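Local coordinates for lipoate-protein ligase 1 (Plasmodium falciparum, PDB 5T8U), which belongs to the lipoyl protein ligase family, pairing a lipoyl ligase A/B catalytic domain, which holds a bound lipoic acid, with a smaller C-terminal domain, at residues A[83-88]-A[178-183]; A[63-68]-A[75-80]; A[110-113]-A[119-122]. One frame throughout, in Å; residues are numbered along the deposited sequence.

Interaction 1: A[83-88]-A[178-183]; sequences KEDGVL and LNKYLT
Tyr181 reaches across from the weakly bonded helical turn 178-181 and donates a hydrogen bond to Asp85, OH of Tyr181 lying 2.7 Å from OD2 of Asp85. The oxygen accepts through its anti lone pair, the one turned away from the other carboxylate oxygen. The carboxylate meets the ring at its edge, and the two planes are nearly perpendicular (88°). CB of Asp85 also comes to 3.3 Å from the Tyr181 OH, so the aspartate lies along the hydroxyl with its methylene as well as its oxygen. This follows from chi1 of -71°, which places CG of Asp85 opposite its own carbonyl carbon and beside the backbone N. Tyr181 makes the same choice at its first torsion, and the ring is thereby carried out from the turn toward 83-88.

Val87 supplies the apolar half of the contact. Its CG2 methyl, anti to the carbonyl carbon, sits obliquely against the ring, 3.7 Å from CZ of Tyr181. A branched aliphatic residue suits this buried spot, where Ile82 and Tyr100 also pack on the tyrosine. Between the two contact residues, Gly86 ends the helix in a Schellman motif with positive phi, a conformation readily taken by a residue without a side chain, and this turn lets Asp85 and Val87 both face Tyr181. Lys180 brings its aliphatic CD to 4.2 Å from OD2 of Asp85, while its NZ stays 4.6 Å from that oxygen, too far for a salt bridge. The chemistry implies a buried phenol whose hydroxyl is satisfied by a probably ionised carboxylate, perhaps stabilised further by the nearby ammonium.

Interaction 2: A[63-68]-A[75-80]; sequences RSIIIG and SECNLK
Cys77 points its thiol at the strand 64-66, and the sulfur is the meeting point of two isoleucines. CG2 of Ile65 lies 3.9 Å from SG of Cys77, and CG1 of Ile67 approaches the same sulfur from further along the chain at a looser 4.2 Å. The contact is wholly apolar, with no hydrogen bond between the segments. A small, polarisable thiol fits a buried place of this kind, lying against two branched side chains without demanding a polar partner.

The torsions explain which atoms meet. In Ile65 the CG2 branch stands anti to the backbone N and leads to the sulfur, while CG1 takes the position beside that N. In Cys77, chi1 of -49° sets SG opposite the carbonyl carbon, so that it projects from the bend toward the strand.

Further out, the backbone fixes both partners. Cys77 is the first residue to leave helix 73-76, and Asn78 occupies the N-cap position of helix 79-84, so the cysteine sits in the break between two short helices. Ile73, from the first of them, packs on Ile67. Ile65 is held in the strand by backbone bonding to Ala90, and Ile66 by bonding to Val99 on the other neighbour, 99-101; the side chain of Ile66 points the other way and touches Ile22. Val87 and Tyr100 also pack on the side chain of Ile65.

Strand 64-66 runs parallel to its neighbour 88-90, and the two short helices connect them: a small beta-alpha-beta crossover, with Cys77, in the break between the helices, packing against the sheet.

Interaction 3: A[110-113]-A[119-122]; sequences FLNN and SNFL
Asn120 lays its side chain over one face of the Phe110 ring, and these two residues account for most of the surface buried here. The amide and ring planes are only 17° apart, so the groups are stacked. CB of Asn120 makes a CH-pi contact, 3.8 Å from the centroid of the Phe110 ring, while the amide extends back over the root of the phenylalanine: ND2 of Asn120 is 3.1 Å from CB of Phe110. With chi1 of -58° and chi2 of -15° the amide lies flat in this way. Its orientation is also fixed from outside, because OD1 bonds to ND2 of Asn116 and ND2 to ND1 of His165. Asparagine suits the place, offering a flat surface to the ring and polar atoms to those two partners.

Asn112 adds a smaller share. Its OD1 is 3.9 Å from OD1 of Asn120, which is no bond, and its own ND2 is engaged by OH of Tyr228.

Thus helix 117-132 packs against the end of strand 105-112, just after the short connection between them. Strands 162-170 and 55-59 flank that strand in the large sheet, while Phe224 of helix 213-227 also touches Phe110.

In the fold
Interactions 1 and 2 form one continuous cluster, their centres 7 Å apart, and both draw on helix 79-84. NH1 of Arg63 lies 2.6 Å from O of Asp85, a probable hydrogen bond. CB of Tyr181 packs 3.5 Å from CD1 of Ile65, which rests 178-183 on the same small sheet as the crossover. Interaction 3 lies on the opposite side of the chain's centre, its centre 28 Å from that of interaction 2 and 32 Å from that of interaction 1. The lipoic acid lies about 9 Å from the side chain of Ile67, 10 Å from that of Phe110 and 13 Å from that of Val87; Val99 and His101, next to strand 64-66, line its pocket.

Interaction 1: A[83-88]-A[178-183]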
loop_
_atom_site.group_PDB
_atom_site.type_symbol
_atom_site.label_atom_id
_atom_site.label_comp_id
_atom_site.label_asym_id
_atom_site.label_seq_id
_atom_site.Cartn_x
_atom_site.Cartn_y
_atom_site.Cartn_z
ATOM N N LYS A 83 14.612 15.295 8.870
ATOM C CA LYS A 83 16.067 15.225 8.818
ATOM C C LYS A 83 16.677 15.500 10.186
ATOM O O LYS A 83 17.658 14.859 10.579
ATOM C CB LYS A 83 16.602 16.215 7.784
ATOM N N GLU A 84 16.107 16.454 10.927
ATOM C CA GLU A 84 16.629 16.766 12.253
ATOM C C GLU A 84 16.508 15.570 13.190
ATOM O O GLU A 84 17.389 15.336 14.025
ATOM C CB GLU A 84 15.895 17.977 12.830
ATOM C CG GLU A 84 16.471 18.499 14.138
ATOM C CD GLU A 84 17.866 19.070 13.974
ATOM O OE1 GLU A 84 18.738 18.767 14.815
ATOM O OE2 GLU A 84 18.091 19.824 13.002
ATOM N N ASP A 85 15.426 14.804 13.067
ATOM C CA ASP A 85 15.179 13.657 13.931
ATOM C C ASP A 85 15.693 12.346 13.352
ATOM O O ASP A 85 15.475 11.291 13.957
ATOM C CB ASP A 85 13.680 13.531 14.220
ATOM C CG ASP A 85 13.174 14.617 15.142
ATOM O OD1 ASP A 85 13.860 15.653 15.273
ATOM O OD2 ASP A 85 12.096 14.434 15.745
ATOM N N GLY A 86 16.362 12.381 12.204
ATOM C CA GLY A 86 16.910 11.163 11.627
ATOM C C GLY A 86 15.861 10.138 11.250
ATOM O O GLY A 86 16.038 8.944 11.521
ATOM N N VAL A 87 14.769 10.578 10.631
ATOM C CA VAL A 87 13.705 9.690 10.174
ATOM C C VAL A 87 13.894 9.438 8.686
ATOM O O VAL A 87 14.161 10.367 7.913
ATOM C CB VAL A 87 12.315 10.291 10.466
ATOM C CG1 VAL A 87 11.206 9.448 9.838
ATOM C CG2 VAL A 87 12.099 10.415 11.968
ATOM N N LEU A 88 13.761 8.178 8.283
ATOM C CA LEU A 88 13.907 7.811 6.884
ATOM C C LEU A 88 12.646 8.173 6.109
ATOM O O LEU A 88 11.552 8.264 6.671
ATOM C CB LEU A 88 14.197 6.315 6.751
ATOM C CG LEU A 88 15.456 5.829 7.476
ATOM C CD1 LEU A 88 15.573 4.313 7.403
ATOM C CD2 LEU A 88 16.700 6.488 6.899
ATOM N N LEU A 178 3.718 11.951 15.707
ATOM C CA LEU A 178 3.294 12.051 14.314
ATOM C C LEU A 178 3.244 13.501 13.843
ATOM O O LEU A 178 3.767 13.838 12.775
ATOM C CB LEU A 178 1.925 11.393 14.141
ATOM C CG LEU A 178 1.808 9.934 14.582
ATOM C CD1 LEU A 178 0.385 9.433 14.401
ATOM C CD2 LEU A 178 2.770 9.071 13.799
ATOM N N ASN A 179 2.619 14.374 14.633
ATOM C CA ASN A 179 2.411 15.754 14.212
ATOM C C ASN A 179 3.711 16.507 13.963
ATOM O O ASN A 179 3.664 17.615 13.417
ATOM C CB ASN A 179 1.573 16.491 15.259
ATOM C CG ASN A 179 0.114 16.075 15.236
ATOM O OD1 ASN A 179 -0.484 15.930 14.169
ATOM N ND2 ASN A 179 -0.463 15.870 16.414
ATOM N N LYS A 180 4.863 15.950 14.345
ATOM C CA LYS A 180 6.132 16.598 14.031
ATOM C C LYS A 180 6.516 16.429 12.566
ATOM O O LYS A 180 7.193 17.297 12.004
ATOM C CB LYS A 180 7.253 16.037 14.907
ATOM C CG LYS A 180 7.171 16.420 16.373
ATOM C CD LYS A 180 8.402 15.929 17.119
ATOM C CE LYS A 180 8.302 16.183 18.614
ATOM N NZ LYS A 180 9.499 15.671 19.342
ATOM N N TYR A 181 6.095 15.335 11.936
ATOM C CA TYR A 181 6.559 14.962 10.605
ATOM C C TYR A 181 5.514 15.154 9.519
ATOM O O TYR A 181 5.863 15.529 8.397
ATOM C CB TYR A 181 7.015 13.497 10.613
ATOM C CG TYR A 181 7.983 13.177 11.732
ATOM C CD1 TYR A 181 7.954 11.946 12.373
ATOM C CD2 TYR A 181 8.925 14.110 12.149
ATOM C CE1 TYR A 181 8.834 11.652 13.398
ATOM C CE2 TYR A 181 9.808 13.825 13.171
ATOM C CZ TYR A 181 9.760 12.595 13.792
ATOM O OH TYR A 181 10.641 12.310 14.811
ATOM N N LEU A 182 4.238 14.908 9.819
ATOM C CA LEU A 182 3.171 15.032 8.827
ATOM C C LEU A 182 2.748 16.500 8.735
ATOM O O LEU A 182 1.685 16.915 9.201
ATOM C CB LEU A 182 2.004 14.123 9.188
ATOM C CG LEU A 182 2.394 12.683 9.536
ATOM C CD1 LEU A 182 1.170 11.867 9.924
ATOM C CD2 LEU A 182 3.136 12.017 8.383
ATOM N N THR A 183 3.620 17.286 8.107
ATOM C CA THR A 183 3.470 18.738 7.995
ATOM C C THR A 183 2.889 19.346 9.268
ATOM O O THR A 183 3.428 19.155 10.359
ATOM C CB THR A 183 2.584 19.132 6.784
ATOM O OG1 THR A 183 2.768 20.522 6.490
ATOM C CG2 THR A 183 1.104 18.869 7.051
#

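Interaction 2: A[63-68]-A[75-80]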
loop_
_atom_site.group_PDB
_atom_site.type_symbol
_atom_site.label_atom_id
_atom_site.label_comp_id
_atom_site.label_asym_id
_atom_site.label_seq_id
_atom_site.Cartn_x
_atom_site.Cartn_y
_atom_site.Cartn_z
ATOM N N ARG A 63 11.773 4.142 12.539
ATOM C CA ARG A 63 11.166 5.456 12.362
ATOM C C ARG A 63 11.224 5.881 10.899
ATOM O O ARG A 63 12.308 6.091 10.348
ATOM C CB ARG A 63 11.879 6.472 13.255
ATOM C CG ARG A 63 11.838 6.089 14.733
ATOM C CD ARG A 63 12.546 7.089 15.634
ATOM N NE ARG A 63 14.002 6.971 15.559
ATOM C CZ ARG A 63 14.829 7.904 15.089
ATOM N NH1 ARG A 63 14.373 9.068 14.643
ATOM N NH2 ARG A 63 16.135 7.673 15.075
ATOM N N SER A 64 10.055 6.009 10.270
ATOM C CA SER A 64 9.999 6.265 8.837
ATOM C C SER A 64 8.748 7.061 8.489
ATOM O O SER A 64 7.763 7.073 9.231
ATOM C CB SER A 64 10.013 4.956 8.038
ATOM O OG SER A 64 11.031 4.087 8.498
ATOM N N ILE A 65 8.811 7.730 7.339
ATOM C CA ILE A 65 7.663 8.373 6.708
ATOM C C ILE A 65 7.519 7.761 5.323
ATOM O O ILE A 65 8.443 7.845 4.503
ATOM C CB ILE A 65 7.828 9.899 6.606
ATOM C CG1 ILE A 65 8.103 10.519 7.978
ATOM C CG2 ILE A 65 6.587 10.534 5.970
ATOM C CD1 ILE A 65 6.963 10.384 8.964
ATOM N N ILE A 66 6.370 7.144 5.061
ATOM C CA ILE A 66 6.075 6.549 3.764
ATOM C C ILE A 66 4.947 7.358 3.142
ATOM O O ILE A 66 3.873 7.506 3.740
ATOM C CB ILE A 66 5.711 5.063 3.883
ATOM C CG1 ILE A 66 6.809 4.305 4.638
ATOM C CG2 ILE A 66 5.545 4.448 2.501
ATOM C CD1 ILE A 66 6.662 4.307 6.152
ATOM N N ILE A 67 5.190 7.876 1.941
ATOM C CA ILE A 67 4.350 8.914 1.354
ATOM C C ILE A 67 3.196 8.294 0.577
ATOM O O ILE A 67 2.047 8.306 1.033
ATOM C CB ILE A 67 5.192 9.838 0.453
ATOM C CG1 ILE A 67 6.328 10.477 1.256
ATOM C CG2 ILE A 67 4.325 10.919 -0.156
ATOM C CD1 ILE A 67 7.347 11.212 0.409
ATOM N N GLY A 68 3.490 7.757 -0.603
ATOM C CA GLY A 68 2.458 7.292 -1.510
ATOM C C GLY A 68 2.832 7.578 -2.949
ATOM O O GLY A 68 3.423 8.622 -3.242
ATOM N N SER A 75 4.005 18.880 0.505
ATOM C CA SER A 75 2.737 19.268 1.111
ATOM C C SER A 75 2.400 18.453 2.353
ATOM O O SER A 75 1.755 18.976 3.270
ATOM C CB SER A 75 1.601 19.119 0.096
ATOM O OG SER A 75 1.911 19.775 -1.121
ATOM N N GLU A 76 2.820 17.190 2.404
ATOM C CA GLU A 76 2.468 16.308 3.510
ATOM C C GLU A 76 3.523 16.277 4.604
ATOM O O GLU A 76 3.181 16.095 5.778
ATOM C CB GLU A 76 2.246 14.881 2.998
ATOM C CG GLU A 76 1.551 14.795 1.650
ATOM C CD GLU A 76 0.202 15.484 1.635
ATOM O OE1 GLU A 76 -0.348 15.744 2.726
ATOM O OE2 GLU A 76 -0.309 15.769 0.530
ATOM N N CYS A 77 4.794 16.448 4.251
ATOM C CA CYS A 77 5.898 16.257 5.179
ATOM C C CYS A 77 6.532 17.591 5.548
ATOM O O CYS A 77 6.651 18.488 4.707
ATOM C CB CYS A 77 6.963 15.338 4.572
ATOM S SG CYS A 77 6.313 13.811 3.857
ATOM N N ASN A 78 6.934 17.713 6.814
ATOM C CA ASN A 78 7.763 18.825 7.274
ATOM C C ASN A 78 9.198 18.305 7.337
ATOM O O ASN A 78 9.714 17.926 8.388
ATOM C CB ASN A 78 7.273 19.353 8.619
ATOM C CG ASN A 78 8.100 20.517 9.126
ATOM O OD1 ASN A 78 8.713 20.441 10.189
ATOM N ND2 ASN A 78 8.127 21.601 8.358
ATOM N N LEU A 79 9.845 18.299 6.169
ATOM C CA LEU A 79 11.115 17.597 6.004
ATOM C C LEU A 79 12.153 18.039 7.027
ATOM O O LEU A 79 12.978 17.233 7.472
ATOM C CB LEU A 79 11.644 17.819 4.587
ATOM C CG LEU A 79 10.721 17.358 3.458
ATOM C CD1 LEU A 79 11.181 17.930 2.131
ATOM C CD2 LEU A 79 10.667 15.841 3.400
ATOM N N LYS A 80 12.140 19.320 7.402
ATOM C CA LYS A 80 13.138 19.835 8.335
ATOM C C LYS A 80 13.208 18.980 9.595
ATOM O O LYS A 80 14.289 18.545 10.010
ATOM C CB LYS A 80 12.819 21.289 8.687
#

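Interaction 3: A[110-113]-A[119-122]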
loop_
_atom_site.group_PDB
_atom_site.type_symbol
_atom_site.label_atom_id
_atom_site.label_comp_id
_atom_site.label_asym_id
_atom_site.label_seq_id
_atom_site.Cartn_x
_atom_site.Cartn_y
_atom_site.Cartn_z
ATOM N N PHE A 110 -0.929 -9.015 2.282
ATOM C CA PHE A 110 -1.635 -10.148 1.703
ATOM C C PHE A 110 -1.446 -10.140 0.191
ATOM O O PHE A 110 -1.672 -9.115 -0.462
ATOM C CB PHE A 110 -3.126 -10.093 2.037
ATOM C CG PHE A 110 -3.434 -10.279 3.493
ATOM C CD1 PHE A 110 -3.528 -11.550 4.038
ATOM C CD2 PHE A 110 -3.648 -9.186 4.315
ATOM C CE1 PHE A 110 -3.819 -11.725 5.377
ATOM C CE2 PHE A 110 -3.940 -9.357 5.656
ATOM C CZ PHE A 110 -4.025 -10.629 6.186
ATOM N N LEU A 111 -1.027 -11.277 -0.360
ATOM C CA LEU A 111 -0.956 -11.463 -1.804
ATOM C C LEU A 111 -1.906 -12.584 -2.190
ATOM O O LEU A 111 -1.931 -13.633 -1.536
ATOM C CB LEU A 111 0.465 -11.790 -2.269
ATOM C CG LEU A 111 1.576 -10.859 -1.787
ATOM C CD1 LEU A 111 2.909 -11.298 -2.363
ATOM C CD2 LEU A 111 1.282 -9.418 -2.168
ATOM N N ASN A 112 -2.689 -12.364 -3.246
ATOM C CA ASN A 112 -3.678 -13.345 -3.666
ATOM C C ASN A 112 -3.747 -13.402 -5.185
ATOM O O ASN A 112 -3.263 -12.512 -5.886
ATOM C CB ASN A 112 -5.064 -13.026 -3.091
ATOM C CG ASN A 112 -5.103 -13.121 -1.580
ATOM O OD1 ASN A 112 -4.730 -12.180 -0.879
ATOM N ND2 ASN A 112 -5.559 -14.258 -1.069
ATOM N N ASN A 113 -4.356 -14.480 -5.684
ATOM C CA ASN A 113 -4.596 -14.606 -7.118
ATOM C C ASN A 113 -5.675 -13.635 -7.579
ATOM O O ASN A 113 -5.569 -13.044 -8.660
ATOM C CB ASN A 113 -4.987 -16.046 -7.453
ATOM C CG ASN A 113 -5.373 -16.225 -8.907
ATOM O OD1 ASN A 113 -4.968 -15.445 -9.771
ATOM N ND2 ASN A 113 -6.161 -17.257 -9.186
ATOM N N SER A 119 -11.940 -10.562 2.630
ATOM C CA SER A 119 -11.507 -11.758 3.348
ATOM C C SER A 119 -10.306 -11.463 4.239
ATOM O O SER A 119 -10.265 -11.898 5.394
ATOM C CB SER A 119 -11.184 -12.878 2.360
ATOM O OG SER A 119 -12.369 -13.479 1.869
ATOM N N ASN A 120 -9.319 -10.728 3.722
ATOM C CA ASN A 120 -8.167 -10.357 4.539
ATOM C C ASN A 120 -8.612 -9.621 5.799
ATOM O O ASN A 120 -8.216 -9.976 6.920
ATOM C CB ASN A 120 -7.204 -9.492 3.721
ATOM C CG ASN A 120 -6.725 -10.185 2.457
ATOM O OD1 ASN A 120 -6.873 -11.396 2.303
ATOM N ND2 ASN A 120 -6.142 -9.416 1.546
ATOM N N PHE A 121 -9.451 -8.595 5.631
ATOM C CA PHE A 121 -9.970 -7.874 6.788
ATOM C C PHE A 121 -10.722 -8.802 7.733
ATOM O O PHE A 121 -10.747 -8.562 8.945
ATOM C CB PHE A 121 -10.882 -6.730 6.338
ATOM C CG PHE A 121 -10.140 -5.496 5.901
ATOM C CD1 PHE A 121 -9.327 -4.814 6.790
ATOM C CD2 PHE A 121 -10.273 -5.006 4.611
ATOM C CE1 PHE A 121 -8.647 -3.675 6.399
ATOM C CE2 PHE A 121 -9.596 -3.864 4.214
ATOM C CZ PHE A 121 -8.782 -3.198 5.109
ATOM N N LEU A 122 -11.341 -9.861 7.208
ATOM C CA LEU A 122 -12.026 -10.812 8.079
ATOM C C LEU A 122 -11.028 -11.650 8.869
ATOM O O LEU A 122 -11.276 -11.985 10.031
ATOM C CB LEU A 122 -12.950 -11.713 7.261
ATOM C CG LEU A 122 -13.712 -12.775 8.066
ATOM C CD1 LEU A 122 -14.569 -12.133 9.150
ATOM C CD2 LEU A 122 -14.568 -13.639 7.153
#